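PDB 2WAN: pullulanase from Bacillus acidopullulyticus, which hydrolyses the alpha-1,6-glucosidic linkages of pullulan and of branched starch polysaccharides, a debranching reaction of the alpha-amylase type of glycoside hydrolase. Local coordinates for residues D622-L627 against Q664-G669; G669-L674 against D720-P725. All blocks are in the same frame, centred on the assembly; numbering follows the deposited sequence.

Contact 1 (D622-L627 against Q664-G669); sequences DLMALL and QLVTKG
Val666 O is buried against Ala625 with no hydrogen-bond partner in the model, and its nearest side-chain neighbour across the contact is the methyl Ala625 CB, 3.4 Å away. The contact joins two loops of the eight-stranded alpha-amylase barrel: residues 622-627 follow strand 618-621 and wind into helical angles at 624-627, while 664-669 belongs to the long loop between strands 647-650 and 677-679. Val666 is the centre of an inverse gamma turn, and its N-H meets Ala625 O at 3.1 Å with a nearly straight angle of 165°, the donor lying in the carbonyl plane on a lone pair. The same oxygen takes a CA-H contact from Leu665, whose methyl CD2 also presses on it at 3.4 Å.

The apolar contacts are looser. Val666 CG1 is anti to the backbone N (chi1 -163°) and approaches Met624 CE to 4.3 Å; Met632 of helix 629-642 touches both side chains. Gln664 turns its OE1 to the backbone N of Asp630, joining the loop to the start of that helix. On the other flank the two leucines meet through their methyls, Leu626 CD2 lying 4.4 Å from Leu665 CD2.

Contact 2 (G669-L674 against D720-P725); sequences GQQKGL and DFTSAP. With ACT (acetate ion), chain Q.
Gln671 reaches across to Phe721 from a pair of overlapping beta turns, type I from Gly669 to Lys672 and type II from Gln671 to Leu674. They lie in the loop leading to strand 677-679 of the alpha-amylase barrel, and the opposing 720-725 leads to the next strand, 728-730.

Hydrogen bonds centre on the Gln671 amide. CG sits between the backbone N and the carbonyl carbon (chi1 84°), and the chain bends again at chi2, which places CD. OE1 returns to its own turn and accepts Gly669 N in the carbonyl plane, while NE2 donates to Phe721 O at 2.8 Å, nearly straight at 166°, with the acceptor in the amide plane. NE2 also bonds to Glu727 OE1, so both ends of the amide are held and its rotation is fixed. An alanine here would probably leave Phe721 O and Gly669 N without these mates and let the turn shift against 720-725.

Weaker contacts gather round the same carbonyl: Gly669 CA-H points at Phe721 O from 3.4 Å, and Lys672 CE lies 3.4 Å from it too. At the backbone angles of Gly669 a CB would run into the carbonyl O of Lys668, which calls for glycine. NE2 also stands at the edge of the Phe721 ring, which packs on Val678 and Thr728 of the two barrel strands.

Lys672 and Ser723, both exposed, carry the remaining polar contacts. Lys672 runs extended past Ser723, its CG 3.3 Å from Ser723 OG, and a water bonded to Thr722 O also accepts a weak hydrogen bond from NZ. An acetate, probably from the crystallisation liquor, accepts a hydrogen bond from Ser723 OG on its O at 2.7 Å, and one from Lys672 NZ on its OXT at 3.1 Å.

How the contacts relate
Contacts 1 and 2 follow one another along the chain and share Gly669, where the loop passes from one to the other; their centres are about 12 Å apart. They also touch directly. Gln670 NE2 lies 3.0 Å from Leu665 O, a probable hydrogen bond, and Lys668 CD packs on Phe721 CE2 at 3.9 Å. Contact 1 starts beside the ends of strands 618-621 and 647-650, where enzymes of the alpha-amylase family carry their catalytic carboxylates, and Glu651 OE1 accepts Leu623 N there. Contact 2 instead joins the approaches to strands 677-679 and 728-730. The single loop therefore spans from the probable active-site end toward the entry of the later strands.

Contact 1 (D622-L627 against Q664-G669)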
loop_
_atom_site.group_PDB
_atom_site.type_symbol
_atom_site.label_atom_id
_atom_site.label_comp_id
_atom_site.label_asym_id
_atom_site.label_seq_id
_atom_site.Cartn_x
_atom_site.Cartn_y
_atom_site.Cartn_z
ATOM N N ASP A 622 0.863 -4.187 0.894
ATOM C CA ASP A 622 -0.177 -4.086 1.929
ATOM C C ASP A 622 -0.506 -2.603 2.161
ATOM O O ASP A 622 0.399 -1.776 2.230
ATOM C CB ASP A 622 0.341 -4.723 3.222
ATOM C CG ASP A 622 -0.711 -4.802 4.291
ATOM O OD1 ASP A 622 -1.656 -5.603 4.131
ATOM O OD2 ASP A 622 -0.583 -4.065 5.293
ATOM N N LEU A 623 -1.798 -2.276 2.245
ATOM C CA LEU A 623 -2.254 -0.877 2.435
ATOM C C LEU A 623 -1.398 0.127 1.652
ATOM O O LEU A 623 -0.921 1.127 2.191
ATOM C CB LEU A 623 -2.321 -0.529 3.930
ATOM C CG LEU A 623 -3.177 -1.454 4.801
ATOM C CD1 LEU A 623 -3.132 -1.048 6.266
ATOM C CD2 LEU A 623 -4.635 -1.510 4.313
ATOM N N MET A 624 -1.239 -0.142 0.359
ATOM C CA MET A 624 -0.409 0.658 -0.540
ATOM C C MET A 624 -0.771 2.155 -0.564
ATOM O O MET A 624 0.112 3.016 -0.742
ATOM C CB MET A 624 -0.481 0.069 -1.945
ATOM C CG MET A 624 0.499 0.755 -2.913
ATOM S SD MET A 624 0.524 -0.062 -4.513
ATOM C CE MET A 624 -1.117 0.343 -5.142
ATOM N N ALA A 625 -2.052 2.467 -0.375
ATOM C CA ALA A 625 -2.488 3.876 -0.325
ATOM C C ALA A 625 -1.602 4.682 0.628
ATOM O O ALA A 625 -1.215 5.806 0.311
ATOM C CB ALA A 625 -3.954 3.969 0.103
ATOM N N LEU A 626 -1.274 4.087 1.777
ATOM C CA LEU A 626 -0.423 4.734 2.787
ATOM C C LEU A 626 0.989 5.083 2.332
ATOM O O LEU A 626 1.625 5.980 2.906
ATOM C CB LEU A 626 -0.331 3.860 4.038
ATOM C CG LEU A 626 -1.637 3.576 4.787
ATOM C CD1 LEU A 626 -1.361 2.601 5.902
ATOM C CD2 LEU A 626 -2.224 4.888 5.352
ATOM N N LEU A 627 1.506 4.376 1.327
ATOM C CA LEU A 627 2.887 4.633 0.883
ATOM C C LEU A 627 3.013 5.926 0.082
ATOM O O LEU A 627 4.089 6.536 0.046
ATOM C CB LEU A 627 3.447 3.435 0.110
ATOM C CG LEU A 627 3.441 2.122 0.919
ATOM C CD1 LEU A 627 3.987 0.988 0.057
ATOM C CD2 LEU A 627 4.243 2.236 2.247
ATOM N N GLN A 664 -2.113 12.592 -1.727
ATOM C CA GLN A 664 -0.989 11.676 -1.953
ATOM C C GLN A 664 -1.368 10.207 -1.756
ATOM O O GLN A 664 -0.653 9.314 -2.225
ATOM C CB GLN A 664 0.243 12.065 -1.114
ATOM C CG GLN A 664 1.163 13.107 -1.807
ATOM C CD GLN A 664 1.827 12.573 -3.093
ATOM O OE1 GLN A 664 2.477 11.522 -3.095
ATOM N NE2 GLN A 664 1.670 13.308 -4.182
ATOM N N LEU A 665 -2.495 9.955 -1.092
ATOM C CA LEU A 665 -2.927 8.572 -0.827
ATOM C C LEU A 665 -3.199 7.867 -2.145
ATOM O O LEU A 665 -3.833 8.435 -3.038
ATOM C CB LEU A 665 -4.160 8.527 0.075
ATOM C CG LEU A 665 -3.983 8.905 1.549
ATOM C CD1 LEU A 665 -5.339 9.011 2.213
ATOM C CD2 LEU A 665 -3.098 7.894 2.306
ATOM N N VAL A 666 -2.692 6.640 -2.284
ATOM C CA VAL A 666 -2.909 5.900 -3.532
ATOM C C VAL A 666 -4.234 5.133 -3.479
ATOM O O VAL A 666 -4.274 3.907 -3.316
ATOM C CB VAL A 666 -1.734 4.959 -3.913
ATOM C CG1 VAL A 666 -1.832 4.547 -5.402
ATOM C CG2 VAL A 666 -0.383 5.626 -3.632
ATOM N N THR A 667 -5.325 5.884 -3.612
ATOM C CA THR A 667 -6.671 5.311 -3.757
ATOM C C THR A 667 -6.931 5.033 -5.246
ATOM O O THR A 667 -6.110 5.379 -6.085
ATOM C CB THR A 667 -7.735 6.283 -3.190
ATOM O OG1 THR A 667 -7.504 7.589 -3.729
ATOM C CG2 THR A 667 -7.634 6.351 -1.673
ATOM N N LYS A 668 -8.041 4.369 -5.576
ATOM C CA LYS A 668 -8.293 4.003 -6.970
ATOM C C LYS A 668 -8.361 5.238 -7.868
ATOM O O LYS A 668 -9.055 6.217 -7.550
ATOM C CB LYS A 668 -9.570 3.162 -7.103
ATOM C CG LYS A 668 -9.520 1.810 -6.371
ATOM C CD LYS A 668 -10.655 0.893 -6.841
ATOM C CE LYS A 668 -12.043 1.426 -6.397
ATOM N NZ LYS A 668 -12.203 1.461 -4.917
ATOM N N GLY A 669 -7.633 5.190 -8.977
ATOM C CA GLY A 669 -7.514 6.335 -9.898
ATOM C C GLY A 669 -6.148 6.993 -9.743
ATOM O O GLY A 669 -5.581 7.509 -10.703
#

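Contact 2 (G669-L674 against D720-P725)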
loop_
_atom_site.group_PDB
_atom_site.type_symbol
_atom_site.label_atom_id
_atom_site.label_comp_id
_atom_site.label_asym_id
_atom_site.label_seq_id
_atom_site.Cartn_x
_atom_site.Cartn_y
_atom_site.Cartn_z
ATOM N N GLY A 669 -7.633 5.190 -8.977
ATOM C CA GLY A 669 -7.514 6.335 -9.898
ATOM C C GLY A 669 -6.148 6.993 -9.743
ATOM O O GLY A 669 -5.581 7.509 -10.703
ATOM N N GLN A 670 -5.597 6.939 -8.531
ATOM C CA GLN A 670 -4.313 7.584 -8.260
ATOM C C GLN A 670 -3.106 6.822 -8.825
ATOM O O GLN A 670 -2.005 7.371 -8.922
ATOM C CB GLN A 670 -4.149 7.817 -6.756
ATOM C CG GLN A 670 -5.199 8.742 -6.152
ATOM C CD GLN A 670 -4.700 10.170 -6.109
ATOM O OE1 GLN A 670 -4.483 10.794 -7.147
ATOM N NE2 GLN A 670 -4.474 10.679 -4.904
ATOM N N GLN A 671 -3.310 5.564 -9.222
ATOM C CA GLN A 671 -2.244 4.749 -9.812
ATOM C C GLN A 671 -2.024 5.021 -11.289
ATOM O O GLN A 671 -1.066 4.515 -11.876
ATOM C CB GLN A 671 -2.547 3.249 -9.621
ATOM C CG GLN A 671 -3.486 2.635 -10.679
ATOM C CD GLN A 671 -4.900 3.217 -10.675
ATOM O OE1 GLN A 671 -5.449 3.561 -9.624
ATOM N NE2 GLN A 671 -5.508 3.297 -11.862
ATOM N N LYS A 672 -2.923 5.792 -11.906
ATOM C CA LYS A 672 -2.878 6.008 -13.354
ATOM C C LYS A 672 -1.495 6.392 -13.868
ATOM O O LYS A 672 -0.898 7.369 -13.396
ATOM C CB LYS A 672 -3.909 7.063 -13.770
ATOM C CG LYS A 672 -5.345 6.537 -13.767
ATOM C CD LYS A 672 -6.310 7.627 -14.220
ATOM C CE LYS A 672 -7.740 7.082 -14.324
ATOM N NZ LYS A 672 -8.697 8.187 -14.740
ATOM N N GLY A 673 -0.997 5.613 -14.824
ATOM C CA GLY A 673 0.268 5.904 -15.505
ATOM C C GLY A 673 1.520 5.624 -14.687
ATOM O O GLY A 673 2.627 5.867 -15.169
ATOM N N LEU A 674 1.365 5.096 -13.469
ATOM C CA LEU A 674 2.538 4.901 -12.588
ATOM C C LEU A 674 3.262 3.571 -12.779
ATOM O O LEU A 674 4.368 3.379 -12.246
ATOM C CB LEU A 674 2.159 5.061 -11.117
ATOM C CG LEU A 674 1.638 6.436 -10.694
ATOM C CD1 LEU A 674 1.527 6.487 -9.163
ATOM C CD2 LEU A 674 2.513 7.572 -11.250
ATOM N N ASP A 720 -13.620 3.305 -15.424
ATOM C CA ASP A 720 -13.964 3.371 -14.013
ATOM C C ASP A 720 -12.809 4.087 -13.290
ATOM O O ASP A 720 -12.993 5.213 -12.815
ATOM C CB ASP A 720 -14.248 1.939 -13.492
ATOM C CG ASP A 720 -14.654 1.888 -12.017
ATOM O OD1 ASP A 720 -14.817 2.950 -11.371
ATOM O OD2 ASP A 720 -14.827 0.762 -11.497
ATOM N N PHE A 721 -11.623 3.474 -13.235
ATOM C CA PHE A 721 -10.498 4.088 -12.511
ATOM C C PHE A 721 -9.103 3.819 -13.086
ATOM O O PHE A 721 -8.115 4.246 -12.490
ATOM C CB PHE A 721 -10.532 3.676 -11.022
ATOM C CG PHE A 721 -10.386 2.202 -10.803
ATOM C CD1 PHE A 721 -9.120 1.619 -10.728
ATOM C CD2 PHE A 721 -11.507 1.388 -10.707
ATOM C CE1 PHE A 721 -8.971 0.229 -10.551
ATOM C CE2 PHE A 721 -11.369 0.024 -10.532
ATOM C CZ PHE A 721 -10.094 -0.563 -10.463
ATOM N N THR A 722 -9.007 3.135 -14.227
ATOM C CA THR A 722 -7.685 2.839 -14.815
ATOM C C THR A 722 -7.425 3.577 -16.114
ATOM O O THR A 722 -8.357 3.964 -16.810
ATOM C CB THR A 722 -7.449 1.323 -15.095
ATOM O OG1 THR A 722 -8.305 0.900 -16.165
ATOM C CG2 THR A 722 -7.690 0.482 -13.853
ATOM N N SER A 723 -6.142 3.765 -16.422
ATOM C CA SER A 723 -5.711 4.224 -17.740
ATOM C C SER A 723 -5.268 3.090 -18.648
ATOM O O SER A 723 -5.135 3.276 -19.872
ATOM C CB SER A 723 -4.564 5.226 -17.591
ATOM O OG SER A 723 -5.067 6.427 -17.026
ATOM N N ALA A 724 -5.012 1.923 -18.051
ATOM C CA ALA A 724 -4.564 0.743 -18.774
ATOM C C ALA A 724 -5.023 -0.483 -17.968
ATOM O O ALA A 724 -5.125 -0.398 -16.746
ATOM C CB ALA A 724 -3.029 0.745 -18.902
ATOM N N PRO A 725 -5.322 -1.612 -18.641
ATOM C CA PRO A 725 -5.849 -2.764 -17.889
ATOM C C PRO A 725 -4.853 -3.383 -16.889
ATOM O O PRO A 725 -5.268 -4.040 -15.929
ATOM C CB PRO A 725 -6.220 -3.770 -18.999
ATOM C CG PRO A 725 -5.325 -3.394 -20.170
ATOM C CD PRO A 725 -5.222 -1.895 -20.090
HETATM C C ACT Q . -7.649 8.367 -18.200
HETATM O O ACT Q . -7.589 7.191 -17.788
HETATM O OXT ACT Q . -7.398 9.254 -17.358
HETATM C CH3 ACT Q . -8.016 8.694 -19.613
HETATM O O HOH W 1 -10.627 5.711 -15.904
#